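Local coordinates for protein kunitz-type conkunitzin-S1 (PDB 6Q6C) that blocks voltage-activated potassium channels of the Shaker family as a secreted Kunitz-type neurotoxin of the cone snail Conus striatus, at residues L9-I23 / F35-R49. The protein carries 1 engineered substitution. Residues are numbered along the deposited sequence; the frame is centred on the assembly and turned at random.
Sequences LPADSGSGTKAEKRI and FDYTGQGGNENNFRR. With NO3 (nitrate ion), chain E; PO4 (phosphate ion), chain C; NO3 (nitrate ion), chain D; NO3 (nitrate ion), chain F.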
ATOM      1  N   LEU A   9       4.548   0.940   7.032  1.00 19.06           N
ATOM      2  CA  LEU A   9       3.880  -0.315   7.402  1.00 18.35           C
ATOM      3  C   LEU A   9       4.160  -1.384   6.351  1.00 18.38           C
ATOM      4  O   LEU A   9       4.304  -1.092   5.176  1.00 18.99           O
ATOM      5  CB  LEU A   9       2.379  -0.085   7.536  1.00 19.30           C
ATOM      6  CG  LEU A   9       1.916   0.813   8.688  1.00 22.03           C
ATOM      7  CD1 LEU A   9       0.456   1.117   8.540  1.00 23.06           C
ATOM      8  CD2 LEU A   9       2.174   0.194  10.048  1.00 28.93           C
ATOM      9  N   PRO A  10       4.196  -2.662   6.741  1.00 18.97           N
ATOM     10  CA  PRO A  10       4.426  -3.743   5.778  1.00 19.73           C
ATOM     11  C   PRO A  10       3.260  -3.861   4.818  1.00 18.37           C
ATOM     12  O   PRO A  10       2.100  -3.616   5.172  1.00 20.51           O
ATOM     13  CB  PRO A  10       4.557  -4.995   6.669  1.00 21.22           C
ATOM     14  CG  PRO A  10       3.879  -4.642   7.947  1.00 27.13           C
ATOM     15  CD  PRO A  10       3.966  -3.143   8.105  1.00 22.74           C
ATOM     16  N   ALA A  11       3.528  -4.400   3.626  1.00 16.73           N
ATOM     17  CA  ALA A  11       2.441  -4.869   2.751  1.00 17.19           C
ATOM     18  C   ALA A  11       1.634  -5.905   3.526  1.00 17.18           C
ATOM     19  O   ALA A  11       2.222  -6.882   4.015  1.00 19.42           O
ATOM     20  CB  ALA A  11       3.013  -5.401   1.457  1.00 18.22           C
ATOM     21  N   ASP A  12       0.301  -5.827   3.455  1.00 17.74           N
ATOM     22  CA  ASP A  12      -0.586  -6.722   4.230  1.00 17.24           C
ATOM     23  C   ASP A  12      -1.746  -7.149   3.347  1.00 18.40           C
ATOM     24  O   ASP A  12      -2.581  -6.329   3.016  1.00 18.37           O
ATOM     25  CB  ASP A  12      -1.054  -6.017   5.498  1.00 20.50           C
ATOM     26  CG  ASP A  12      -1.900  -6.813   6.438  1.00 23.76           C
ATOM     27  OD1 ASP A  12      -2.382  -7.866   6.072  1.00 23.81           O
ATOM     28  OD2 ASP A  12      -2.024  -6.336   7.613  1.00 30.33           O
ATOM     29  N   SER A  13      -1.778  -8.406   2.945  1.00 17.75           N
ATOM     30  CA  SER A  13      -2.852  -8.893   2.039  1.00 17.20           C
ATOM     31  C   SER A  13      -4.187  -8.994   2.770  1.00 18.25           C
ATOM     32  O   SER A  13      -5.205  -9.169   2.069  1.00 20.16           O
ATOM     33  CB  SER A  13      -2.482 -10.214   1.426  1.00 19.73           C
ATOM     34  OG  SER A  13      -2.316 -11.196   2.416  1.00 24.84           O
ATOM     35  N   GLY A  14      -4.210  -8.938   4.113  1.00 19.70           N
ATOM     36  CA  GLY A  14      -5.528  -8.939   4.765  1.00 22.73           C
ATOM     37  C   GLY A  14      -6.039 -10.326   5.100  1.00 23.20           C
ATOM     38  O   GLY A  14      -5.313 -11.322   5.047  1.00 23.96           O
ATOM     39  N   SER A  15      -7.317 -10.372   5.470  1.00 23.62           N
ATOM     40  CA  SER A  15      -7.965 -11.527   6.124  1.00 25.83           C
ATOM     41  C   SER A  15      -9.156 -12.067   5.323  1.00 26.68           C
ATOM     42  O   SER A  15      -9.925 -12.889   5.862  1.00 30.19           O
ATOM     43  CB  SER A  15      -8.419 -11.108   7.512  1.00 28.80           C
ATOM     44  OG  SER A  15      -9.345 -10.002   7.415  1.00 29.45           O
ATOM     45  N   GLY A  16      -9.325 -11.615   4.079  1.00 21.78           N
ATOM     46  CA  GLY A  16     -10.459 -11.995   3.248  1.00 21.72           C
ATOM     47  C   GLY A  16     -10.101 -13.011   2.173  1.00 21.25           C
ATOM     48  O   GLY A  16      -9.006 -13.706   2.216  1.00 21.76           O
ATOM     49  N   THR A  17     -10.966 -13.152   1.176  1.00 20.38           N
ATOM     50  CA  THR A  17     -10.686 -14.109   0.063  1.00 19.35           C
ATOM     51  C   THR A  17     -10.825 -13.454  -1.314  1.00 18.07           C
ATOM     52  O   THR A  17     -10.804 -14.158  -2.338  1.00 20.12           O
ATOM     53  CB  THR A  17     -11.563 -15.360   0.212  1.00 21.54           C
ATOM     54  OG1 THR A  17     -12.905 -14.896   0.076  1.00 22.21           O
ATOM     55  CG2 THR A  17     -11.365 -16.112   1.495  1.00 26.58           C
ATOM     56  N   LYS A  18     -11.022 -12.151  -1.355  1.00 17.29           N
ATOM     57  CA  LYS A  18     -10.999 -11.464  -2.655  1.00 17.12           C
ATOM     58  C   LYS A  18      -9.587 -11.445  -3.228  1.00 16.69           C
ATOM     59  O   LYS A  18      -8.678 -11.794  -2.541  1.00 18.67           O
ATOM     60  CB  LYS A  18     -11.623 -10.080  -2.576  1.00 18.01           C
ATOM     61  CG  LYS A  18     -13.001 -10.099  -2.047  1.00 15.44           C
ATOM     62  CD  LYS A  18     -13.494  -8.684  -1.711  1.00 16.28           C
ATOM     63  CE  LYS A  18     -14.963  -8.520  -1.442  1.00 16.43           C
ATOM     64  NZ  LYS A  18     -15.290  -7.136  -1.006  1.00 17.91           N
ATOM     65  N   ALA A  19      -9.435 -10.933  -4.443  1.00 17.28           N
ATOM     66  CA  ALA A  19      -8.114 -10.860  -5.099  1.00 17.60           C
ATOM     67  C   ALA A  19      -8.102  -9.549  -5.870  1.00 18.93           C
ATOM     68  O   ALA A  19      -8.544  -9.488  -7.018  1.00 21.22           O
ATOM     69  CB  ALA A  19      -7.891 -12.077  -5.989  1.00 22.32           C
ATOM     70  N   GLU A  20      -7.627  -8.534  -5.198  1.00 17.79           N
ATOM     71  CA  GLU A  20      -7.730  -7.147  -5.662  1.00 17.07           C
ATOM     72  C   GLU A  20      -6.355  -6.521  -5.868  1.00 17.76           C
ATOM     73  O   GLU A  20      -5.399  -6.858  -5.153  1.00 19.84           O
ATOM     74  CB  GLU A  20      -8.465  -6.320  -4.614  1.00 17.06           C
ATOM     75  CG  GLU A  20      -9.875  -6.770  -4.503  1.00 19.17           C
ATOM     76  CD  GLU A  20     -10.742  -6.009  -3.527  1.00 20.02           C
ATOM     77  OE1 GLU A  20     -11.949  -6.268  -3.536  1.00 19.41           O
ATOM     78  OE2 GLU A  20     -10.208  -5.355  -2.612  1.00 23.01           O
ATOM     79  N   LYS A  21      -6.264  -5.676  -6.867  1.00 16.18           N
ATOM     80  CA  LYS A  21      -5.013  -4.938  -7.186  1.00 18.11           C
ATOM     81  C   LYS A  21      -4.940  -3.724  -6.257  1.00 16.17           C
ATOM     82  O   LYS A  21      -5.870  -2.894  -6.258  1.00 18.02           O
ATOM     83  CB  LYS A  21      -5.032  -4.484  -8.643  1.00 19.10           C
ATOM     84  CG  LYS A  21      -5.068  -5.644  -9.621  1.00 22.80           C
ATOM     85  CD  LYS A  21      -5.038  -5.285 -11.069  1.00 26.86           C
ATOM     86  CE  LYS A  21      -4.955  -6.526 -11.927  1.00 36.07           C
ATOM     87  NZ  LYS A  21      -4.704  -6.146 -13.336  1.00 47.86           N
ATOM     88  N   ARG A  22      -3.867  -3.609  -5.538  1.00 17.22           N
ATOM     89  CA  ARG A  22      -3.578  -2.433  -4.732  1.00 16.29           C
ATOM     90  C   ARG A  22      -2.100  -2.071  -4.917  1.00 16.95           C
ATOM     91  O   ARG A  22      -1.311  -2.804  -5.480  1.00 17.61           O
ATOM     92  CB  ARG A  22      -3.895  -2.688  -3.264  1.00 16.20           C
ATOM     93  CG  ARG A  22      -5.375  -2.846  -2.987  1.00 15.95           C
ATOM     94  CD  ARG A  22      -6.237  -1.593  -3.146  1.00 17.13           C
ATOM     95  NE  ARG A  22      -7.660  -1.827  -2.767  1.00 19.46           N
ATOM     96  CZ  ARG A  22      -8.579  -2.352  -3.477  1.00 25.55           C
ATOM     97  NH1 ARG A  22      -8.385  -2.639  -4.805  1.00 26.82           N
ATOM     98  NH2 ARG A  22      -9.692  -2.572  -2.761  1.00 30.80           N
ATOM     99  N   ILE A  23      -1.754  -0.956  -4.351  1.00 16.89           N
ATOM    100  CA  ILE A  23      -0.400  -0.351  -4.371  1.00 16.00           C
ATOM    101  C   ILE A  23       0.046  -0.110  -2.930  1.00 16.82           C
ATOM    102  O   ILE A  23      -0.789   0.321  -2.111  1.00 17.10           O
ATOM    103  CB  ILE A  23      -0.455   0.967  -5.176  1.00 17.58           C
ATOM    104  CG1 ILE A  23      -1.018   0.808  -6.593  1.00 19.40           C
ATOM    105  CG2 ILE A  23       0.932   1.583  -5.189  1.00 18.54           C
ATOM    106  CD1 ILE A  23      -0.229  -0.077  -7.464  1.00 21.95           C
ATOM    107  N   PHE A  35       0.609  -5.003  -5.142  1.00 15.59           N
ATOM    108  CA  PHE A  35       0.355  -6.178  -4.328  1.00 15.31           C
ATOM    109  C   PHE A  35      -1.108  -6.608  -4.452  1.00 15.80           C
ATOM    110  O   PHE A  35      -1.940  -5.888  -5.000  1.00 18.81           O
ATOM    111  CB  PHE A  35       0.785  -6.029  -2.875  1.00 16.52           C
ATOM    112  CG  PHE A  35      -0.147  -5.236  -2.026  1.00 16.18           C
ATOM    113  CD1 PHE A  35      -0.267  -3.855  -2.144  1.00 17.37           C
ATOM    114  CD2 PHE A  35      -0.804  -5.851  -0.996  1.00 19.68           C
ATOM    115  CE1 PHE A  35      -1.083  -3.156  -1.275  1.00 16.57           C
ATOM    116  CE2 PHE A  35      -1.593  -5.150  -0.096  1.00 18.62           C
ATOM    117  CZ  PHE A  35      -1.748  -3.801  -0.258  1.00 15.48           C
ATOM    118  N   ASP A  36      -1.325  -7.839  -4.017  1.00 18.68           N
ATOM    119  CA  ASP A  36      -2.662  -8.451  -4.023  1.00 16.76           C
ATOM    120  C   ASP A  36      -3.265  -8.316  -2.633  1.00 18.41           C
ATOM    121  O   ASP A  36      -2.640  -8.712  -1.625  1.00 18.46           O
ATOM    122  CB  ASP A  36      -2.617  -9.930  -4.368  1.00 18.33           C
ATOM    123  CG  ASP A  36      -3.954 -10.638  -4.138  1.00 20.55           C
ATOM    124  OD1 ASP A  36      -4.852 -10.404  -4.872  1.00 30.44           O
ATOM    125  OD2 ASP A  36      -4.025 -11.600  -3.335  1.00 32.51           O
ATOM    126  N   TYR A  37      -4.489  -7.772  -2.607  1.00 16.52           N
ATOM    127  CA  TYR A  37      -5.213  -7.553  -1.351  1.00 17.06           C
ATOM    128  C   TYR A  37      -6.503  -8.355  -1.358  1.00 17.96           C
ATOM    129  O   TYR A  37      -7.164  -8.450  -2.436  1.00 19.18           O
ATOM    130  CB  TYR A  37      -5.490  -6.058  -1.248  1.00 17.70           C
ATOM    131  CG  TYR A  37      -6.244  -5.611  -0.006  1.00 18.03           C
ATOM    132  CD1 TYR A  37      -5.759  -5.919   1.257  1.00 19.93           C
ATOM    133  CD2 TYR A  37      -7.466  -4.944  -0.068  1.00 18.29           C
ATOM    134  CE1 TYR A  37      -6.444  -5.554   2.400  1.00 20.79           C
ATOM    135  CE2 TYR A  37      -8.142  -4.527   1.081  1.00 20.58           C
ATOM    136  CZ  TYR A  37      -7.653  -4.856   2.329  1.00 19.68           C
ATOM    137  OH  TYR A  37      -8.313  -4.473   3.463  1.00 23.90           O
ATOM    138  N   THR A  38      -6.819  -8.899  -0.197  1.00 17.83           N
ATOM    139  CA  THR A  38      -8.008  -9.764  -0.068  1.00 20.23           C
ATOM    140  C   THR A  38      -9.271  -9.026   0.274  1.00 20.46           C
ATOM    141  O   THR A  38     -10.327  -9.699   0.423  1.00 20.16           O
ATOM    142  CB  THR A  38      -7.764 -10.876   0.934  1.00 21.57           C
ATOM    143  OG1 THR A  38      -7.638 -10.232   2.218  1.00 21.94           O
ATOM    144  CG2 THR A  38      -6.591 -11.754   0.582  1.00 23.84           C
ATOM    145  N   GLY A  39      -9.216  -7.699   0.373  1.00 18.93           N
ATOM    146  CA  GLY A  39     -10.450  -6.889   0.498  1.00 20.30           C
ATOM    147  C   GLY A  39     -10.846  -6.502   1.901  1.00 21.14           C
ATOM    148  O   GLY A  39     -11.746  -5.651   2.018  1.00 24.49           O
ATOM    149  N   GLN A  40     -10.263  -7.062   2.929  1.00 22.17           N
ATOM    150  CA  GLN A  40     -10.545  -6.623   4.319  1.00 22.20           C
ATOM    151  C   GLN A  40      -9.316  -6.910   5.173  1.00 21.44           C
ATOM    152  O   GLN A  40      -8.474  -7.727   4.781  1.00 22.31           O
ATOM    153  CB  GLN A  40     -11.835  -7.333   4.780  1.00 25.18           C
ATOM    154  CG  GLN A  40     -11.519  -8.801   5.058  1.00 34.78           C
ATOM    155  CD  GLN A  40     -12.675  -9.603   5.590  1.00 45.15           C
ATOM    156  OE1 GLN A  40     -12.621 -10.145   6.686  1.00 55.85           O
ATOM    157  NE2 GLN A  40     -13.698  -9.713   4.781  1.00 34.43           N
ATOM    158  N   GLY A  41      -9.249  -6.283   6.327  1.00 27.58           N
ATOM    159  CA  GLY A  41      -8.235  -6.609   7.333  1.00 27.58           C
ATOM    160  C   GLY A  41      -6.838  -6.208   6.940  1.00 32.10           C
ATOM    161  O   GLY A  41      -5.821  -6.737   7.508  1.00 41.29           O
ATOM    162  N   GLY A  42      -6.719  -5.201   6.120  1.00 33.75           N
ATOM    163  CA  GLY A  42      -5.328  -4.796   5.844  1.00 32.22           C
ATOM    164  C   GLY A  42      -4.736  -3.824   6.857  1.00 25.31           C
ATOM    165  O   GLY A  42      -5.041  -3.787   8.053  1.00 29.67           O
ATOM    166  N   ASN A  43      -3.838  -3.006   6.339  1.00 20.13           N
ATOM    167  CA  ASN A  43      -3.358  -1.813   7.052  1.00 20.62           C
ATOM    168  C   ASN A  43      -3.413  -0.617   6.119  1.00 21.23           C
ATOM    169  O   ASN A  43      -3.893  -0.730   5.014  1.00 21.57           O
ATOM    170  CB  ASN A  43      -2.037  -2.121   7.692  1.00 19.79           C
ATOM    171  CG  ASN A  43      -0.885  -2.243   6.715  1.00 19.22           C
ATOM    172  OD1 ASN A  43      -0.896  -1.653   5.625  1.00 19.71           O
ATOM    173  ND2 ASN A  43       0.123  -3.015   7.133  1.00 21.19           N
ATOM    174  N   GLU A  44      -2.996   0.527   6.618  1.00 20.47           N
ATOM    175  CA  GLU A  44      -3.154   1.809   5.893  1.00 21.90           C
ATOM    176  C   GLU A  44      -2.169   1.953   4.728  1.00 18.88           C
ATOM    177  O   GLU A  44      -2.329   2.873   3.969  1.00 20.04           O
ATOM    178  CB  GLU A  44      -3.003   2.927   6.904  1.00 24.97           C
ATOM    179  CG  GLU A  44      -4.232   3.080   7.786  1.00 30.49           C
ATOM    180  CD  GLU A  44      -3.895   3.971   8.973  1.00 44.09           C
ATOM    181  OE1 GLU A  44      -2.699   4.033   9.389  1.00 58.01           O
ATOM    182  OE2 GLU A  44      -4.803   4.605   9.478  1.00 69.82           O
ATOM    183  N   ASN A  45      -1.155   1.101   4.585  1.00 19.74           N
ATOM    184  CA  ASN A  45      -0.211   1.204   3.461  1.00 18.12           C
ATOM    185  C   ASN A  45      -0.821   0.490   2.254  1.00 18.01           C
ATOM    186  O   ASN A  45      -0.392  -0.597   1.897  1.00 18.15           O
ATOM    187  CB  ASN A  45       1.159   0.694   3.833  1.00 17.86           C
ATOM    188  CG  ASN A  45       2.174   1.027   2.782  1.00 18.71           C
ATOM    189  OD1 ASN A  45       1.879   1.662   1.778  1.00 17.11           O
ATOM    190  ND2 ASN A  45       3.385   0.543   2.990  1.00 17.88           N
ATOM    191  N   ASN A  46      -1.930   1.025   1.780  1.00 19.08           N
ATOM    192  CA  ASN A  46      -2.837   0.301   0.861  1.00 17.66           C
ATOM    193  C   ASN A  46      -3.550   1.351   0.048  1.00 17.65           C
ATOM    194  O   ASN A  46      -4.376   2.065   0.623  1.00 21.08           O
ATOM    195  CB  ASN A  46      -3.752  -0.573   1.715  1.00 18.05           C
ATOM    196  CG  ASN A  46      -4.718  -1.380   0.875  1.00 19.16           C
ATOM    197  OD1 ASN A  46      -5.078  -0.957  -0.196  1.00 21.87           O
ATOM    198  ND2 ASN A  46      -5.037  -2.581   1.350  1.00 19.46           N
ATOM    199  N   PHE A  47      -3.219   1.470  -1.238  1.00 16.44           N
ATOM    200  CA  PHE A  47      -3.758   2.538  -2.105  1.00 17.41           C
ATOM    201  C   PHE A  47      -4.356   1.874  -3.348  1.00 15.22           C
ATOM    202  O   PHE A  47      -3.847   0.892  -3.888  1.00 17.74           O
ATOM    203  CB  PHE A  47      -2.686   3.536  -2.556  1.00 18.40           C
ATOM    204  CG  PHE A  47      -1.955   4.156  -1.388  1.00 18.51           C
ATOM    205  CD1 PHE A  47      -0.878   3.526  -0.790  1.00 18.83           C
ATOM    206  CD2 PHE A  47      -2.353   5.390  -0.933  1.00 18.51           C
ATOM    207  CE1 PHE A  47      -0.286   4.088   0.327  1.00 19.08           C
ATOM    208  CE2 PHE A  47      -1.745   5.982   0.169  1.00 21.83           C
ATOM    209  CZ  PHE A  47      -0.711   5.325   0.761  1.00 22.33           C
ATOM    210  N   ARG A  48      -5.442   2.436  -3.851  1.00 18.89           N
ATOM    211  CA  ARG A  48      -6.022   2.007  -5.124  1.00 19.26           C
ATOM    212  C   ARG A  48      -5.199   2.492  -6.300  1.00 19.13           C
ATOM    213  O   ARG A  48      -5.177   1.728  -7.346  1.00 21.28           O
ATOM    214  CB  ARG A  48      -7.470   2.424  -5.285  1.00 20.04           C
ATOM    215  CG  ARG A  48      -8.367   1.725  -4.280  1.00 18.85           C
ATOM    216  CD  ARG A  48      -9.813   2.104  -4.539  1.00 18.99           C
ATOM    217  NE  ARG A  48     -10.741   1.500  -3.618  1.00 20.43           N
ATOM    218  CZ  ARG A  48     -11.260   0.296  -3.733  1.00 19.77           C
ATOM    219  NH1 ARG A  48     -10.908  -0.452  -4.766  1.00 19.38           N
ATOM    220  NH2 ARG A  48     -12.060  -0.174  -2.783  1.00 19.62           N
ATOM    221  N   ARG A  49      -4.612   3.662  -6.221  1.00 23.51           N
ATOM    222  CA  ARG A  49      -3.900   4.260  -7.360  1.00 23.07           C
ATOM    223  C   ARG A  49      -2.460   4.566  -6.982  1.00 24.28           C
ATOM    224  O   ARG A  49      -2.181   5.020  -5.839  1.00 24.10           O
ATOM    225  CB  ARG A  49      -4.627   5.546  -7.737  1.00 29.40           C
ATOM    226  CG  ARG A  49      -6.011   5.270  -8.293  1.00 31.87           C
ATOM    227  CD  ARG A  49      -6.454   6.433  -9.109  1.00 48.76           C
ATOM    228  NE  ARG A  49      -6.443   7.619  -8.288  1.00 48.27           N
ATOM    229  CZ  ARG A  49      -6.046   8.832  -8.675  1.00 68.72           C
ATOM    230  NH1 ARG A  49      -5.501   9.050  -9.871  1.00 63.45           N
ATOM    231  NH2 ARG A  49      -6.146   9.828  -7.815  1.00 52.24           N
TER
HETATM  232  N   NO3 E 103      -9.501  -1.560   2.377  1.00 29.05           N
HETATM  233  O1  NO3 E 103     -10.086  -2.729   3.285  1.00 37.29           O
HETATM  234  O2  NO3 E 103      -9.996  -1.404   0.675  1.00 55.63           O
HETATM  235  O3  NO3 E 103      -7.980  -1.165   2.370  1.00 33.18           O
HETATM  236  P   PO4 C 101     -14.092  -3.704  -2.223  1.00 17.77           P
HETATM  237  O1  PO4 C 101     -13.612  -5.152  -2.125  1.00 18.21           O
HETATM  238  O2  PO4 C 101     -12.960  -2.801  -1.730  1.00 17.78           O
HETATM  239  O3  PO4 C 101     -15.419  -3.533  -1.560  1.00 18.56           O
HETATM  240  O4  PO4 C 101     -14.251  -3.323  -3.712  1.00 17.45           O
HETATM  241  N   NO3 D 102      -6.753   5.593  -2.650  1.00 24.11           N
HETATM  242  O1  NO3 D 102      -6.784   4.286  -1.974  1.00 31.37           O
HETATM  243  O2  NO3 D 102      -6.670   6.752  -1.927  1.00 48.29           O
HETATM  244  O3  NO3 D 102      -5.875   5.532  -4.112  1.00 31.79           O
HETATM  245  N   NO3 F 104     -12.648   2.475  -1.167  1.00 75.88           N
HETATM  246  O1  NO3 F 104     -12.572   1.690  -0.196  1.00 72.50           O
HETATM  247  O2  NO3 F 104     -13.988   2.575  -1.945  1.00 63.83           O
HETATM  248  O3  NO3 F 104     -11.250   3.429  -1.626  1.00 65.37           O
HETATM  249  O   HOH W   1      -3.271  -3.689   3.499  1.00 18.22           O
HETATM  250  O   HOH W   2      -0.589  -3.022   3.168  1.00 19.07           O
HETATM  251  O   HOH W   3      -6.178 -12.892  -2.975  1.00 25.36           O
HETATM  252  O   HOH W   4     -14.550  -7.320   1.729  1.00 26.48           O
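Glu-20 and Arg-22 pair in antiparallel, hydrogen-bonded register with Tyr-37 and Phe-35 in the central hairpin of the Kunitz (BPTI) fold, while a lone bridge joins Ile-23 to Phe-47 at the opposite edge of strand 20-26. Beyond the strands, loops 9-19 and 38-46 are tied by backbone and side-chain hydrogen bonds. Thr-38 is the hub: Ser-13 O accepts from both its hydroxyl (OG1 to O 2.7 Å) and its amide N. Thr-38 OG1 in turn accepts from Gly-16 N at 2.9 Å. Placing OG1 between its own N and carbonyl carbon (chi1 67°) turns it to both. Further along, Asn-43 ND2 reaches Pro-10 O at 2.8 Å, in the carbonyl plane, and Asn-45 ND2 donates to Leu-9 O while its OD1 accepts from Tyr-25 N. On the hairpin face bearing Tyr-37, Asn-46 ND2 lies over the centre of the phenol ring, 3.3 Å above its plane. The Arg-22 guanidinium, salt-bridged to Glu-20, has Arg-48 CZ over one face, offset toward the rim, with the planes 44° apart; a phosphate and two nitrates, probably from the crystallisation liquor, lie near the two groups and would probably balance their charge. Arg-48 NH2 donates to phosphate O2 at 3.0 Å.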